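Local atomic coordinates of mandelate racemase/muconate lactonizing enzyme-like protein (Rubrobacter xylanophilus DSM 9941, PDB entry 2QQ6), a protein that binds magnesium in an enolase-superfamily barrel and may act as a lyase. Residues B[256-261]-B[281-286]; B[186-191]-B[219-224]; B[285-290]-B[312-317]. All blocks are in the same frame, centred on the assembly; numbering follows the deposited sequence.

Interaction 1 (B[256-261]-B[281-286]); sequences VRRSTS and AKRAVD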
ATOM      1  N   VAL B 256       3.432  22.245  10.154  1.00 28.34           N
ATOM      2  CA  VAL B 256       4.832  22.594  10.303  1.00 27.84           C
ATOM      3  C   VAL B 256       5.241  23.648   9.260  1.00 26.45           C
ATOM      4  O   VAL B 256       5.931  24.617   9.577  1.00 25.28           O
ATOM      5  CB  VAL B 256       5.741  21.346  10.137  1.00 28.56           C
ATOM      6  CG1 VAL B 256       7.200  21.756  10.157  1.00 28.25           C
ATOM      7  CG2 VAL B 256       5.480  20.354  11.248  1.00 28.54           C
ATOM      8  N   ARG B 257       4.811  23.447   8.017  1.00 25.15           N
ATOM      9  CA  ARG B 257       5.156  24.360   6.942  1.00 24.12           C
ATOM     10  C   ARG B 257       4.699  25.789   7.214  1.00 24.90           C
ATOM     11  O   ARG B 257       5.360  26.755   6.808  1.00 24.02           O
ATOM     12  CB  ARG B 257       4.565  23.874   5.618  1.00 24.37           C
ATOM     13  CG  ARG B 257       4.968  24.756   4.456  1.00 26.13           C
ATOM     14  CD  ARG B 257       4.453  24.307   3.093  1.00 28.20           C
ATOM     15  NE  ARG B 257       5.115  25.089   2.048  1.00 31.00           N
ATOM     16  CZ  ARG B 257       4.506  25.915   1.203  1.00 32.42           C
ATOM     17  NH1 ARG B 257       3.192  26.086   1.251  1.00 33.60           N
ATOM     18  NH2 ARG B 257       5.218  26.589   0.313  1.00 32.68           N
ATOM     19  N   ARG B 258       3.561  25.931   7.891  1.00 25.03           N
ATOM     20  CA  ARG B 258       3.039  27.260   8.213  1.00 24.04           C
ATOM     21  C   ARG B 258       3.875  27.871   9.319  1.00 23.04           C
ATOM     22  O   ARG B 258       3.828  29.061   9.573  1.00 21.64           O
ATOM     23  CB  ARG B 258       1.589  27.178   8.694  1.00 23.50           C
ATOM     24  CG  ARG B 258       0.560  26.950   7.610  1.00 26.35           C
ATOM     25  CD  ARG B 258      -0.861  27.054   8.174  1.00 26.83           C
ATOM     26  NE  ARG B 258      -1.128  26.029   9.181  1.00 28.17           N
ATOM     27  CZ  ARG B 258      -1.596  24.815   8.908  1.00 27.43           C
ATOM     28  NH1 ARG B 258      -1.863  24.471   7.654  1.00 25.56           N
ATOM     29  NH2 ARG B 258      -1.786  23.942   9.891  1.00 26.86           N
ATOM     30  N   SER B 259       4.651  27.036   9.979  1.00 24.47           N
ATOM     31  CA  SER B 259       5.458  27.491  11.087  1.00 25.82           C
ATOM     32  C   SER B 259       6.717  28.241  10.738  1.00 25.04           C
ATOM     33  O   SER B 259       6.973  29.323  11.266  1.00 25.12           O
ATOM     34  CB  SER B 259       5.824  26.304  11.969  1.00 26.71           C
ATOM     35  OG  SER B 259       4.648  25.753  12.518  1.00 30.46           O
ATOM     36  N   THR B 260       7.502  27.682   9.831  1.00 24.53           N
ATOM     37  CA  THR B 260       8.772  28.295   9.507  1.00 22.83           C
ATOM     38  C   THR B 260       8.902  28.869   8.098  1.00 20.75           C
ATOM     39  O   THR B 260       8.002  28.741   7.276  1.00 21.91           O
ATOM     40  CB  THR B 260       9.880  27.260   9.774  1.00 21.02           C
ATOM     41  OG1 THR B 260      11.156  27.900   9.771  1.00 18.47           O
ATOM     42  CG2 THR B 260       9.824  26.146   8.727  1.00 18.76           C
ATOM     43  N   SER B 261      10.033  29.522   7.854  1.00 18.95           N
ATOM     44  CA  SER B 261      10.356  30.107   6.565  1.00 17.56           C
ATOM     45  C   SER B 261      11.270  29.119   5.846  1.00 18.57           C
ATOM     46  O   SER B 261      11.738  29.367   4.736  1.00 20.04           O
ATOM     47  CB  SER B 261      11.073  31.449   6.743  1.00 17.12           C
ATOM     48  OG  SER B 261      12.349  31.310   7.367  1.00 17.89           O
ATOM     49  N   ALA B 281      -3.626  19.803  -2.020  1.00 28.86           N
ATOM     50  CA  ALA B 281      -4.853  20.379  -1.474  1.00 30.37           C
ATOM     51  C   ALA B 281      -4.577  21.085  -0.144  1.00 31.58           C
ATOM     52  O   ALA B 281      -4.973  22.237   0.048  1.00 32.18           O
ATOM     53  CB  ALA B 281      -5.905  19.296  -1.274  1.00 28.32           C
ATOM     54  N   LYS B 282      -3.897  20.389   0.765  1.00 32.31           N
ATOM     55  CA  LYS B 282      -3.564  20.953   2.064  1.00 32.94           C
ATOM     56  C   LYS B 282      -2.473  22.019   1.999  1.00 33.39           C
ATOM     57  O   LYS B 282      -2.181  22.650   3.004  1.00 32.91           O
ATOM     58  CB  LYS B 282      -3.107  19.859   3.025  1.00 32.33           C
ATOM     59  CG  LYS B 282      -4.211  19.021   3.646  1.00 32.94           C
ATOM     60  CD  LYS B 282      -4.466  17.740   2.878  1.00 33.81           C
ATOM     61  CE  LYS B 282      -4.985  16.649   3.800  1.00 33.53           C
ATOM     62  NZ  LYS B 282      -6.165  17.097   4.581  1.00 35.08           N
ATOM     63  N   ARG B 283      -1.880  22.222   0.827  1.00 35.19           N
ATOM     64  CA  ARG B 283      -0.802  23.200   0.673  1.00 38.81           C
ATOM     65  C   ARG B 283       0.298  22.862   1.690  1.00 37.61           C
ATOM     66  O   ARG B 283       0.735  23.726   2.460  1.00 38.38           O
ATOM     67  CB  ARG B 283      -1.305  24.619   0.964  1.00 44.13           C
ATOM     68  CG  ARG B 283      -2.527  25.086   0.202  1.00 50.83           C
ATOM     69  CD  ARG B 283      -3.084  26.347   0.871  1.00 59.36           C
ATOM     70  NE  ARG B 283      -3.217  26.168   2.325  1.00 66.24           N
ATOM     71  CZ  ARG B 283      -3.748  27.056   3.172  1.00 69.30           C
ATOM     72  NH1 ARG B 283      -4.220  28.224   2.732  1.00 70.26           N
ATOM     73  NH2 ARG B 283      -3.802  26.775   4.474  1.00 69.78           N
ATOM     74  N   ALA B 284       0.756  21.613   1.684  1.00 35.18           N
ATOM     75  CA  ALA B 284       1.754  21.171   2.652  1.00 32.76           C
ATOM     76  C   ALA B 284       3.211  21.182   2.226  1.00 30.83           C
ATOM     77  O   ALA B 284       4.083  20.970   3.055  1.00 30.19           O
ATOM     78  CB  ALA B 284       1.387  19.776   3.143  1.00 31.81           C
ATOM     79  N   VAL B 285       3.485  21.434   0.952  1.00 30.41           N
ATOM     80  CA  VAL B 285       4.860  21.416   0.471  1.00 28.89           C
ATOM     81  C   VAL B 285       5.302  22.602  -0.334  1.00 28.96           C
ATOM     82  O   VAL B 285       4.510  23.246  -1.010  1.00 30.09           O
ATOM     83  CB  VAL B 285       5.127  20.207  -0.428  1.00 27.36           C
ATOM     84  CG1 VAL B 285       4.885  18.929   0.325  1.00 29.32           C
ATOM     85  CG2 VAL B 285       4.249  20.276  -1.647  1.00 25.97           C
ATOM     86  N   ASP B 286       6.594  22.872  -0.264  1.00 29.15           N
ATOM     87  CA  ASP B 286       7.189  23.934  -1.048  1.00 29.92           C
ATOM     88  C   ASP B 286       7.711  23.203  -2.276  1.00 29.15           C
ATOM     89  O   ASP B 286       7.727  23.747  -3.371  1.00 28.82           O
ATOM     90  CB  ASP B 286       8.338  24.583  -0.285  1.00 32.11           C
ATOM     91  CG  ASP B 286       7.862  25.616   0.708  1.00 34.84           C
ATOM     92  OD1 ASP B 286       7.728  26.800   0.314  1.00 36.38           O
ATOM     93  OD2 ASP B 286       7.611  25.244   1.877  1.00 34.85           O
TER
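At the alpha-to-beta loop end of the enolase-type barrel, Arg257 of helix 250-257 forms a salt bridge with Asp286, in the turn that carries the chain from helix 272-282 into strand 287-288. The side chain of Arg257 leaves its helix with CG anti to the backbone N (chi1 -177°) and stays extended from CG to NE, which brings NE beside Asp286 OD2. On the way its CD passes 3.4 Å from Ala284 O. At the end, NE donates to Asp286 OD2 over 2.5 Å at an N-H...O angle of 165°. The acceptor lies close to the guanidinium plane, whereas the donor stands well above the carboxylate plane, the two planes being 65° apart. A second bond from NH2 to OD1 is less sure in the model. Val285 O sits over the centre of one guanidinium face, 3.4 Å above it, and Arg283 O lies at the edge, 3.6 Å from Arg257 NH1. These carbonyls belong to the turn that begins at Arg283, whose positive phi closes helix 272-282 in a Schellman motif. Asp286 OD2 also accepts the backbone N-H of Ile264 from the neighbouring strand. Arg283 NH2 lies 4.4 Å from Arg258 NH1, a like-charge approach. With the N-H groups of Arg257 and Ile264 both on OD2, Asp286 would be expected to stay ionised.

Interaction 2 (B[186-191]-B[219-224]); sequences GAISPR and GRFDIP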
ATOM      1  N   GLY B 186       8.481  11.054  19.235  1.00 36.71           N
ATOM      2  CA  GLY B 186       9.417  11.627  18.285  1.00 34.84           C
ATOM      3  C   GLY B 186      10.019  12.907  18.796  1.00 33.64           C
ATOM      4  O   GLY B 186      10.310  13.819  18.027  1.00 34.10           O
ATOM      5  N   ALA B 187      10.212  12.963  20.106  1.00 31.80           N
ATOM      6  CA  ALA B 187      10.747  14.144  20.748  1.00 30.79           C
ATOM      7  C   ALA B 187      12.241  14.297  20.513  1.00 30.40           C
ATOM      8  O   ALA B 187      12.946  13.311  20.397  1.00 31.57           O
ATOM      9  CB  ALA B 187      10.445  14.077  22.232  1.00 30.51           C
ATOM     10  N   ILE B 188      12.711  15.539  20.415  1.00 30.22           N
ATOM     11  CA  ILE B 188      14.139  15.828  20.225  1.00 29.23           C
ATOM     12  C   ILE B 188      14.598  16.472  21.515  1.00 28.65           C
ATOM     13  O   ILE B 188      14.030  17.472  21.934  1.00 27.14           O
ATOM     14  CB  ILE B 188      14.403  16.844  19.085  1.00 29.98           C
ATOM     15  CG1 ILE B 188      13.883  16.304  17.754  1.00 30.53           C
ATOM     16  CG2 ILE B 188      15.898  17.134  18.975  1.00 28.13           C
ATOM     17  CD1 ILE B 188      14.243  17.181  16.572  1.00 30.47           C
ATOM     18  N   SER B 189      15.619  15.900  22.141  1.00 28.98           N
ATOM     19  CA  SER B 189      16.120  16.420  23.402  1.00 29.15           C
ATOM     20  C   SER B 189      16.900  17.706  23.224  1.00 30.27           C
ATOM     21  O   SER B 189      17.310  18.043  22.117  1.00 29.00           O
ATOM     22  CB  SER B 189      16.999  15.376  24.081  1.00 29.15           C
ATOM     23  OG  SER B 189      18.210  15.204  23.381  1.00 30.54           O
ATOM     24  N   PRO B 190      17.106  18.457  24.321  1.00 33.01           N
ATOM     25  CA  PRO B 190      17.854  19.715  24.240  1.00 34.88           C
ATOM     26  C   PRO B 190      19.204  19.554  23.526  1.00 35.41           C
ATOM     27  O   PRO B 190      19.491  20.254  22.556  1.00 35.01           O
ATOM     28  CB  PRO B 190      18.008  20.107  25.710  1.00 34.23           C
ATOM     29  CG  PRO B 190      16.737  19.637  26.309  1.00 33.26           C
ATOM     30  CD  PRO B 190      16.579  18.258  25.687  1.00 33.15           C
ATOM     31  N   ARG B 191      20.009  18.614  24.010  1.00 36.87           N
ATOM     32  CA  ARG B 191      21.338  18.325  23.467  1.00 39.16           C
ATOM     33  C   ARG B 191      21.377  17.597  22.108  1.00 36.76           C
ATOM     34  O   ARG B 191      22.316  17.768  21.335  1.00 35.82           O
ATOM     35  CB  ARG B 191      22.126  17.530  24.514  1.00 44.62           C
ATOM     36  CG  ARG B 191      23.396  16.886  24.000  1.00 51.56           C
ATOM     37  CD  ARG B 191      23.928  15.904  25.022  1.00 55.64           C
ATOM     38  NE  ARG B 191      24.529  16.570  26.173  1.00 59.55           N
ATOM     39  CZ  ARG B 191      24.906  15.940  27.281  1.00 61.58           C
ATOM     40  NH1 ARG B 191      24.737  14.624  27.394  1.00 62.38           N
ATOM     41  NH2 ARG B 191      25.471  16.623  28.269  1.00 62.02           N
ATOM     42  N   GLY B 219      11.229  11.718   8.559  1.00 29.41           N
ATOM     43  CA  GLY B 219       9.959  11.798   9.273  1.00 29.55           C
ATOM     44  C   GLY B 219       9.846  10.980  10.539  1.00 30.04           C
ATOM     45  O   GLY B 219       9.172   9.954  10.562  1.00 29.49           O
ATOM     46  N   ARG B 220      10.478  11.453  11.608  1.00 29.96           N
ATOM     47  CA  ARG B 220      10.465  10.723  12.872  1.00 29.49           C
ATOM     48  C   ARG B 220      10.012  11.552  14.065  1.00 31.54           C
ATOM     49  O   ARG B 220      10.031  11.039  15.185  1.00 32.78           O
ATOM     50  CB  ARG B 220      11.872  10.212  13.225  1.00 27.43           C
ATOM     51  CG  ARG B 220      12.761   9.789  12.080  1.00 25.69           C
ATOM     52  CD  ARG B 220      12.610   8.330  11.744  1.00 23.85           C
ATOM     53  NE  ARG B 220      13.697   7.896  10.877  1.00 24.91           N
ATOM     54  CZ  ARG B 220      13.802   6.679  10.364  1.00 25.34           C
ATOM     55  NH1 ARG B 220      12.878   5.761  10.626  1.00 26.02           N
ATOM     56  NH2 ARG B 220      14.830   6.382   9.589  1.00 22.58           N
ATOM     57  N   PHE B 221       9.597  12.803  13.863  1.00 31.12           N
ATOM     58  CA  PHE B 221       9.256  13.627  15.024  1.00 28.95           C
ATOM     59  C   PHE B 221       7.874  14.227  15.191  1.00 27.59           C
ATOM     60  O   PHE B 221       7.116  14.386  14.234  1.00 26.23           O
ATOM     61  CB  PHE B 221      10.299  14.729  15.148  1.00 28.17           C
ATOM     62  CG  PHE B 221      11.674  14.256  14.823  1.00 29.88           C
ATOM     63  CD1 PHE B 221      12.088  14.147  13.499  1.00 29.90           C
ATOM     64  CD2 PHE B 221      12.537  13.840  15.833  1.00 30.49           C
ATOM     65  CE1 PHE B 221      13.337  13.632  13.191  1.00 31.74           C
ATOM     66  CE2 PHE B 221      13.791  13.322  15.537  1.00 28.86           C
ATOM     67  CZ  PHE B 221      14.193  13.216  14.219  1.00 30.42           C
ATOM     68  N   ASP B 222       7.582  14.559  16.446  1.00 26.32           N
ATOM     69  CA  ASP B 222       6.321  15.159  16.846  1.00 25.13           C
ATOM     70  C   ASP B 222       6.279  16.632  16.471  1.00 23.78           C
ATOM     71  O   ASP B 222       7.293  17.238  16.125  1.00 23.73           O
ATOM     72  CB  ASP B 222       6.112  15.029  18.357  1.00 26.03           C
ATOM     73  CG  ASP B 222       7.243  15.639  19.153  1.00 28.45           C
ATOM     74  OD1 ASP B 222       7.892  16.581  18.639  1.00 30.88           O
ATOM     75  OD2 ASP B 222       7.479  15.194  20.297  1.00 28.67           O
ATOM     76  N   ILE B 223       5.092  17.205  16.573  1.00 22.04           N
ATOM     77  CA  ILE B 223       4.897  18.595  16.232  1.00 21.70           C
ATOM     78  C   ILE B 223       5.912  19.541  16.873  1.00 22.03           C
ATOM     79  O   ILE B 223       6.584  20.295  16.164  1.00 21.41           O
ATOM     80  CB  ILE B 223       3.445  19.031  16.574  1.00 20.30           C
ATOM     81  CG1 ILE B 223       2.484  18.474  15.520  1.00 16.86           C
ATOM     82  CG2 ILE B 223       3.345  20.538  16.633  1.00 20.33           C
ATOM     83  CD1 ILE B 223       2.717  19.043  14.144  1.00 13.35           C
ATOM     84  N   PRO B 224       6.049  19.503  18.216  1.00 21.94           N
ATOM     85  CA  PRO B 224       6.989  20.375  18.929  1.00 22.62           C
ATOM     86  C   PRO B 224       8.430  20.311  18.417  1.00 24.44           C
ATOM     87  O   PRO B 224       9.034  21.340  18.092  1.00 22.69           O
ATOM     88  CB  PRO B 224       6.864  19.902  20.374  1.00 19.99           C
ATOM     89  CG  PRO B 224       5.462  19.473  20.452  1.00 20.19           C
ATOM     90  CD  PRO B 224       5.296  18.684  19.181  1.00 21.30           C
TER
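With chi1 of -61°, Ile188 sets CG1 anti to its carbonyl carbon, and the extended chi2 carries CD1 onward over the ring of Phe221. The two residues belong to neighbouring beta-alpha loops of the barrel, each running into a helix: 190-207, N-capped by Ser189, and 223-233, N-capped by Asp222. Ile188 CD1 lies over the ring face, 4.2 Å from the centroid and 27° off the normal, a CH-pi contact; CG1 is nearer the rim, 3.4 Å from Phe221 CD2. Arg220 CB rests on the opposite face, offset toward the rim, so the ring is held between an aliphatic group of each loop. The guanidinium of Arg220 leads away to Asp173 and Ala136 O, and this residue also packs on Phe79 of the second subunit. Gly186 O stands at the Phe221 ring edge, near its plane. Backbones run close here: Gly186 and Phe221 have their CA atoms 3.8 Å apart, with no side chain on the glycine to keep them further off. Asp222 OD1 caps Ser225 N, while OD2 turns to segment 186-191, 3.5 Å from Ala187 CA. Ser225 OG in turn bonds Ile188 N, tying segment 186-191 to the start of helix 223-233. A single direct hydrogen bond joins the two segments: Asp222 N donates to Gly186 O over 3.2 Å at 157°, from above the carbonyl plane.

Interaction 3 (B[285-290]-B[312-317]); sequences VDYVMP and YIPFAP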
ATOM      1  N   VAL B 285       3.485  21.434   0.952  1.00 30.41           N
ATOM      2  CA  VAL B 285       4.860  21.416   0.471  1.00 28.89           C
ATOM      3  C   VAL B 285       5.302  22.602  -0.334  1.00 28.96           C
ATOM      4  O   VAL B 285       4.510  23.246  -1.010  1.00 30.09           O
ATOM      5  CB  VAL B 285       5.127  20.207  -0.428  1.00 27.36           C
ATOM      6  CG1 VAL B 285       4.885  18.929   0.325  1.00 29.32           C
ATOM      7  CG2 VAL B 285       4.249  20.276  -1.647  1.00 25.97           C
ATOM      8  N   ASP B 286       6.594  22.872  -0.264  1.00 29.15           N
ATOM      9  CA  ASP B 286       7.189  23.934  -1.048  1.00 29.92           C
ATOM     10  C   ASP B 286       7.711  23.203  -2.276  1.00 29.15           C
ATOM     11  O   ASP B 286       7.727  23.747  -3.371  1.00 28.82           O
ATOM     12  CB  ASP B 286       8.338  24.583  -0.285  1.00 32.11           C
ATOM     13  CG  ASP B 286       7.862  25.616   0.708  1.00 34.84           C
ATOM     14  OD1 ASP B 286       7.728  26.800   0.314  1.00 36.38           O
ATOM     15  OD2 ASP B 286       7.611  25.244   1.877  1.00 34.85           O
ATOM     16  N   TYR B 287       8.124  21.953  -2.065  1.00 28.24           N
ATOM     17  CA  TYR B 287       8.639  21.081  -3.115  1.00 27.69           C
ATOM     18  C   TYR B 287       7.954  19.733  -3.028  1.00 29.29           C
ATOM     19  O   TYR B 287       7.445  19.352  -1.978  1.00 30.96           O
ATOM     20  CB  TYR B 287      10.128  20.822  -2.951  1.00 28.14           C
ATOM     21  CG  TYR B 287      11.022  21.981  -3.284  1.00 29.35           C
ATOM     22  CD1 TYR B 287      11.198  23.034  -2.391  1.00 28.70           C
ATOM     23  CD2 TYR B 287      11.694  22.027  -4.499  1.00 29.19           C
ATOM     24  CE1 TYR B 287      12.017  24.096  -2.703  1.00 29.03           C
ATOM     25  CE2 TYR B 287      12.513  23.086  -4.817  1.00 28.56           C
ATOM     26  CZ  TYR B 287      12.669  24.112  -3.921  1.00 28.32           C
ATOM     27  OH  TYR B 287      13.472  25.167  -4.248  1.00 28.91           O
ATOM     28  N   VAL B 288       7.967  18.999  -4.133  1.00 30.25           N
ATOM     29  CA  VAL B 288       7.351  17.681  -4.181  1.00 29.77           C
ATOM     30  C   VAL B 288       8.407  16.728  -4.663  1.00 30.84           C
ATOM     31  O   VAL B 288       9.219  17.087  -5.513  1.00 31.37           O
ATOM     32  CB  VAL B 288       6.209  17.601  -5.186  1.00 27.90           C
ATOM     33  CG1 VAL B 288       5.221  16.570  -4.727  1.00 28.06           C
ATOM     34  CG2 VAL B 288       5.560  18.943  -5.356  1.00 30.67           C
HETATM   35  N   MSE B 289       8.390  15.508  -4.146  1.00 30.80           N
HETATM   36  CA  MSE B 289       9.385  14.560  -4.558  1.00 31.93           C
HETATM   37  C   MSE B 289       8.945  13.116  -4.536  1.00 32.00           C
HETATM   38  O   MSE B 289       9.355  12.358  -3.665  1.00 34.18           O
HETATM   39  CB  MSE B 289      10.611  14.721  -3.689  1.00 34.65           C
HETATM   40  CG  MSE B 289      10.317  14.623  -2.229  1.00 43.79           C
HETATM   41 SE   MSE B 289      11.970  14.679  -1.156  1.00 56.55          SE
HETATM   42  CE  MSE B 289      12.202  12.726  -0.840  1.00 54.27           C
ATOM     43  N   PRO B 290       8.097  12.707  -5.489  1.00 30.87           N
ATOM     44  CA  PRO B 290       7.679  11.310  -5.478  1.00 29.73           C
ATOM     45  C   PRO B 290       8.817  10.491  -6.082  1.00 31.33           C
ATOM     46  O   PRO B 290       9.835  11.053  -6.493  1.00 31.08           O
ATOM     47  CB  PRO B 290       6.429  11.322  -6.349  1.00 29.52           C
ATOM     48  CG  PRO B 290       6.744  12.359  -7.356  1.00 29.23           C
ATOM     49  CD  PRO B 290       7.387  13.464  -6.535  1.00 30.21           C
ATOM     50  N   TYR B 312       2.577  26.191  -8.995  1.00 29.79           N
ATOM     51  CA  TYR B 312       3.914  26.776  -9.115  1.00 30.56           C
ATOM     52  C   TYR B 312       4.882  26.143  -8.124  1.00 32.08           C
ATOM     53  O   TYR B 312       5.730  26.827  -7.539  1.00 32.56           O
ATOM     54  CB  TYR B 312       3.875  28.300  -8.912  1.00 28.53           C
ATOM     55  CG  TYR B 312       2.923  29.015  -9.856  1.00 27.57           C
ATOM     56  CD1 TYR B 312       2.208  30.144  -9.440  1.00 27.10           C
ATOM     57  CD2 TYR B 312       2.681  28.522 -11.133  1.00 25.36           C
ATOM     58  CE1 TYR B 312       1.267  30.749 -10.267  1.00 24.10           C
ATOM     59  CE2 TYR B 312       1.744  29.120 -11.967  1.00 25.46           C
ATOM     60  CZ  TYR B 312       1.038  30.224 -11.528  1.00 24.22           C
ATOM     61  OH  TYR B 312       0.081  30.765 -12.340  1.00 19.15           O
ATOM     62  N   ILE B 313       4.745  24.830  -7.952  1.00 32.01           N
ATOM     63  CA  ILE B 313       5.597  24.067  -7.054  1.00 33.54           C
ATOM     64  C   ILE B 313       6.605  23.178  -7.792  1.00 34.04           C
ATOM     65  O   ILE B 313       6.245  22.409  -8.691  1.00 34.27           O
ATOM     66  CB  ILE B 313       4.753  23.198  -6.131  1.00 34.50           C
ATOM     67  CG1 ILE B 313       4.056  24.106  -5.124  1.00 35.36           C
ATOM     68  CG2 ILE B 313       5.621  22.126  -5.467  1.00 32.93           C
ATOM     69  CD1 ILE B 313       3.461  23.390  -3.949  1.00 38.73           C
ATOM     70  N   PRO B 314       7.887  23.276  -7.415  1.00 33.14           N
ATOM     71  CA  PRO B 314       8.968  22.499  -8.023  1.00 33.59           C
ATOM     72  C   PRO B 314       8.823  20.984  -7.903  1.00 33.78           C
ATOM     73  O   PRO B 314       8.397  20.469  -6.877  1.00 33.89           O
ATOM     74  CB  PRO B 314      10.202  23.017  -7.296  1.00 32.89           C
ATOM     75  CG  PRO B 314       9.838  24.440  -6.993  1.00 32.46           C
ATOM     76  CD  PRO B 314       8.434  24.292  -6.499  1.00 33.22           C
ATOM     77  N   PHE B 315       9.203  20.289  -8.970  1.00 34.39           N
ATOM     78  CA  PHE B 315       9.159  18.832  -9.044  1.00 35.24           C
ATOM     79  C   PHE B 315      10.583  18.259  -8.929  1.00 37.20           C
ATOM     80  O   PHE B 315      11.409  18.437  -9.826  1.00 37.76           O
ATOM     81  CB  PHE B 315       8.547  18.422 -10.380  1.00 34.00           C
ATOM     82  CG  PHE B 315       8.498  16.940 -10.602  1.00 33.61           C
ATOM     83  CD1 PHE B 315       7.672  16.136  -9.829  1.00 33.47           C
ATOM     84  CD2 PHE B 315       9.268  16.349 -11.597  1.00 33.10           C
ATOM     85  CE1 PHE B 315       7.601  14.769 -10.056  1.00 33.93           C
ATOM     86  CE2 PHE B 315       9.204  14.983 -11.830  1.00 31.54           C
ATOM     87  CZ  PHE B 315       8.376  14.193 -11.059  1.00 31.71           C
ATOM     88  N   ALA B 316      10.868  17.573  -7.829  1.00 38.37           N
ATOM     89  CA  ALA B 316      12.195  17.005  -7.613  1.00 39.16           C
ATOM     90  C   ALA B 316      12.072  15.593  -7.074  1.00 40.07           C
ATOM     91  O   ALA B 316      12.216  15.363  -5.882  1.00 41.26           O
ATOM     92  CB  ALA B 316      12.966  17.870  -6.634  1.00 38.94           C
ATOM     93  N   PRO B 317      11.834  14.623  -7.956  1.00 40.79           N
ATOM     94  CA  PRO B 317      11.682  13.221  -7.568  1.00 41.36           C
ATOM     95  C   PRO B 317      12.793  12.614  -6.716  1.00 42.26           C
ATOM     96  O   PRO B 317      13.961  12.978  -6.831  1.00 43.24           O
ATOM     97  CB  PRO B 317      11.523  12.512  -8.909  1.00 40.92           C
ATOM     98  CG  PRO B 317      12.341  13.351  -9.824  1.00 41.96           C
ATOM     99  CD  PRO B 317      11.959  14.751  -9.417  1.00 41.98           C
TER
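Pro314 CD lies over one face of the Tyr287 ring, and Pro314 CB is beside the CD2-CE2 rim, 3.3 Å from Tyr287 CD2; the Trp240 ring also meets it, the planes at about 45°. The Phe315 ring carries Pro317 CD on one face, 3.7 Å above the plane and toward the rim. Phe315 CB points away from segment 285-290, yet CE1 comes within 3.7 Å of Pro290 CG, which approaches the ring obliquely. Between the aromatics a single parallel bridge pairs Val288 with Phe315: Val288 N donates to Pro314 O (3.1 Å), and Ala316 N to Val288 O (2.9 Å). Toward the start of the bridge, Ile313 CD1 meets Val285 CG2 at 4.0 Å, the side chains crossing at about a right angle. The selenomethionine Met289 packs on Glu268, a magnesium ligand, so this strand lines the metal site. Segment 312-317 occupies the position expected of the next barrel strand, as in a beta-alpha-beta unit through helix 298-310, though it forms only a single bridge. Strand 264-266 pairs with the other edge of strand 287-288, and Val288 and Pro290 pack beneath helices 272-282 and 298-310.

All three contacts lie in the magnesium-binding barrel, at increasing closeness to the metal held by Asp216, Glu242 and Glu268. In interaction 1 the side chain of Val285 is about 13 Å from the magnesium ion; in interaction 2 the side chain of Arg220 is about 9 Å from the magnesium ion; in interaction 3 the side chain of Met289 is about 4 Å from the magnesium ion. Interactions 1 and 3 share Val285 and Asp286, their centres about 12 Å apart, so one short run of chain meets helix 250-257 and then segment 312-317. Interaction 2 comes earlier in the sequence and touches interaction 1 through Ile223 CD1 and Val256 CG2, 4.2 Å apart. From interaction 3 its nearest atoms are about 10 Å away.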